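Elongin-C (Saccharomyces cerevisiae, PDB 5ZB2) serves as the linker of a cullin-3 E3 ubiquitin ligase that polyubiquitylates an RNA polymerase II subunit, and pairs with the repair protein Rad7. Local coordinates at residues B[60-63]-B[64-68]. Residues are numbered along the deposited sequence; the frame is centred on the assembly and turned at random.
Sequences KAVE and YLNYN
Val62 and Asn66, one turn apart on the same helix, lie side by side and point the same way. The amide nitrogen ND2 of Asn66 comes within 3.6 Å of Val62 CG1, the methyl set anti to the backbone N (chi1 -180°). Asn66 holds its CG beside its own backbone N (chi1 -57°), which turns the amide back along the helix over the Val62 carbonyl; ND2 stands 3.1 Å from Val62 O, but at an angle too poor for a hydrogen bond. That oxygen is instead gripped by the backbone, Asn66 N to Val62 O at 3.0 Å with an N-H...O angle of 170°. With an alanine here the backbone bond would stay, but Val62 CG1 and Val62 O would probably lose the amide that packs beside them. Leu65 leans back in the same manner, its CG 3.4 Å from Ala61 O, the acceptor of Leu65 N. Tyr67 N bonds to Glu63 O at 3.0 Å, and the Tyr67 CB lies 3.1 Å from that same oxygen. Lys60 and Glu63 form a weakly bonded salt bridge, NZ to OE1 at 3.3 Å. Farther along, Asn68 ND2 donates to Tyr64 OH at 3.1 Å, nearly in its own amide plane, while that hydroxyl also bonds to Ser6 O of the RAD7 chain. Both segments belong to helix 55-71 of the Skp1-family POZ fold. Phe84 meets Tyr64 edge-to-face and also touches the Tyr67 ring, whose OH bonds to Pro82 O. The Tyr64 and Tyr67 side chains thus meet both the 81-84 loop and RAD7, and Asn68 touches Ile39, between helix 34-37 and strand 47-49.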
ATOM      1  N   LYS B  60      20.249  -8.731 -34.361  1.00 77.94           N
ATOM      2  CA  LYS B  60      18.934  -9.228 -33.977  1.00 75.59           C
ATOM      3  C   LYS B  60      17.821  -8.377 -34.577  1.00 69.47           C
ATOM      4  O   LYS B  60      16.760  -8.902 -34.933  1.00 67.83           O
ATOM      5  CB  LYS B  60      18.808  -9.273 -32.453  1.00 78.35           C
ATOM      6  CG  LYS B  60      17.841 -10.333 -31.938  1.00 77.79           C
ATOM      7  CD  LYS B  60      18.354 -11.740 -32.221  1.00 81.46           C
ATOM      8  CE  LYS B  60      17.404 -12.805 -31.707  1.00 80.38           C
ATOM      9  NZ  LYS B  60      17.926 -14.175 -31.976  1.00 81.65           N
ATOM     10  N   ALA B  61      18.046  -7.067 -34.698  1.00 69.11           N
ATOM     11  CA  ALA B  61      17.068  -6.207 -35.355  1.00 67.51           C
ATOM     12  C   ALA B  61      16.853  -6.639 -36.800  1.00 67.22           C
ATOM     13  O   ALA B  61      15.712  -6.811 -37.249  1.00 64.82           O
ATOM     14  CB  ALA B  61      17.526  -4.751 -35.289  1.00 69.45           C
ATOM     15  N   VAL B  62      17.945  -6.827 -37.545  1.00 68.92           N
ATOM     16  CA  VAL B  62      17.834  -7.322 -38.915  1.00 68.83           C
ATOM     17  C   VAL B  62      17.140  -8.676 -38.927  1.00 67.96           C
ATOM     18  O   VAL B  62      16.308  -8.958 -39.799  1.00 67.65           O
ATOM     19  CB  VAL B  62      19.225  -7.394 -39.573  1.00 72.47           C
ATOM     20  CG1 VAL B  62      19.116  -7.909 -41.004  1.00 81.85           C
ATOM     21  CG2 VAL B  62      19.900  -6.029 -39.554  1.00 75.85           C
ATOM     22  N   GLU B  63      17.466  -9.534 -37.959  1.00 68.26           N
ATOM     23  CA  GLU B  63      16.818 -10.839 -37.880  1.00 69.49           C
ATOM     24  C   GLU B  63      15.308 -10.691 -37.730  1.00 67.09           C
ATOM     25  O   GLU B  63      14.541 -11.480 -38.295  1.00 67.14           O
ATOM     26  CB  GLU B  63      17.404 -11.646 -36.721  1.00 70.56           C
ATOM     27  CG  GLU B  63      16.849 -13.064 -36.604  1.00 77.36           C
ATOM     28  CD  GLU B  63      17.507 -13.864 -35.492  1.00 78.23           C
ATOM     29  OE1 GLU B  63      18.632 -13.505 -35.080  1.00 77.70           O
ATOM     30  OE2 GLU B  63      16.896 -14.851 -35.027  1.00 71.05           O
ATOM     31  N   TYR B  64      14.858  -9.681 -36.979  1.00 66.26           N
ATOM     32  CA  TYR B  64      13.423  -9.458 -36.840  1.00 65.87           C
ATOM     33  C   TYR B  64      12.820  -8.906 -38.127  1.00 66.00           C
ATOM     34  O   TYR B  64      11.730  -9.325 -38.535  1.00 67.59           O
ATOM     35  CB  TYR B  64      13.129  -8.511 -35.676  1.00 63.20           C
ATOM     36  CG  TYR B  64      11.672  -8.106 -35.626  1.00 60.58           C
ATOM     37  CD1 TYR B  64      10.727  -8.921 -35.019  1.00 61.56           C
ATOM     38  CD2 TYR B  64      11.238  -6.925 -36.213  1.00 59.03           C
ATOM     39  CE1 TYR B  64       9.390  -8.566 -34.988  1.00 59.83           C
ATOM     40  CE2 TYR B  64       9.905  -6.562 -36.187  1.00 58.69           C
ATOM     41  CZ  TYR B  64       8.985  -7.386 -35.572  1.00 58.69           C
ATOM     42  OH  TYR B  64       7.655  -7.031 -35.543  1.00 57.17           O
ATOM     43  N   LEU B  65      13.502  -7.956 -38.771  1.00 66.46           N
ATOM     44  CA  LEU B  65      12.972  -7.367 -39.997  1.00 68.90           C
ATOM     45  C   LEU B  65      12.698  -8.440 -41.041  1.00 71.81           C
ATOM     46  O   LEU B  65      11.591  -8.526 -41.586  1.00 74.57           O
ATOM     47  CB  LEU B  65      13.947  -6.320 -40.541  1.00 71.76           C
ATOM     48  CG  LEU B  65      14.122  -5.057 -39.697  1.00 69.67           C
ATOM     49  CD1 LEU B  65      15.215  -4.180 -40.282  1.00 73.45           C
ATOM     50  CD2 LEU B  65      12.817  -4.277 -39.596  1.00 70.39           C
ATOM     51  N   ASN B  66      13.699  -9.273 -41.333  1.00 70.89           N
ATOM     52  CA  ASN B  66      13.478 -10.396 -42.236  1.00 73.49           C
ATOM     53  C   ASN B  66      12.359 -11.287 -41.716  1.00 74.91           C
ATOM     54  O   ASN B  66      11.452 -11.670 -42.464  1.00 77.35           O
ATOM     55  CB  ASN B  66      14.772 -11.193 -42.403  1.00 72.41           C
ATOM     56  CG  ASN B  66      15.917 -10.338 -42.906  1.00 75.04           C
ATOM     57  OD1 ASN B  66      15.730  -9.470 -43.759  1.00 80.26           O
ATOM     58  ND2 ASN B  66      17.110 -10.570 -42.370  1.00 77.37           N
ATOM     59  N   TYR B  67      12.404 -11.614 -40.423  1.00 73.56           N
ATOM     60  CA  TYR B  67      11.339 -12.405 -39.816  1.00 76.03           C
ATOM     61  C   TYR B  67       9.979 -11.752 -40.028  1.00 76.90           C
ATOM     62  O   TYR B  67       8.973 -12.445 -40.221  1.00 77.08           O
ATOM     63  CB  TYR B  67      11.622 -12.588 -38.324  1.00 76.88           C
ATOM     64  CG  TYR B  67      10.441 -13.077 -37.519  1.00 79.18           C
ATOM     65  CD1 TYR B  67      10.156 -14.433 -37.421  1.00 97.14           C
ATOM     66  CD2 TYR B  67       9.615 -12.184 -36.848  1.00 75.49           C
ATOM     67  CE1 TYR B  67       9.078 -14.883 -36.682  1.00 81.38           C
ATOM     68  CE2 TYR B  67       8.536 -12.625 -36.108  1.00 75.90           C
ATOM     69  CZ  TYR B  67       8.272 -13.975 -36.028  1.00 81.48           C
ATOM     70  OH  TYR B  67       7.198 -14.421 -35.292  1.00 80.06           O
ATOM     71  N   ASN B  68       9.930 -10.420 -40.005  1.00 76.76           N
ATOM     72  CA  ASN B  68       8.655  -9.724 -40.145  1.00 79.60           C
ATOM     73  C   ASN B  68       8.128  -9.828 -41.570  1.00 80.49           C
ATOM     74  O   ASN B  68       6.980 -10.232 -41.789  1.00 83.24           O
ATOM     75  CB  ASN B  68       8.806  -8.259 -39.733  1.00 75.24           C
ATOM     76  CG  ASN B  68       7.481  -7.521 -39.710  1.00 77.19           C
ATOM     77  OD1 ASN B  68       6.911  -7.210 -40.756  1.00 83.45           O
ATOM     78  ND2 ASN B  68       6.986  -7.235 -38.513  1.00 72.37           N
TER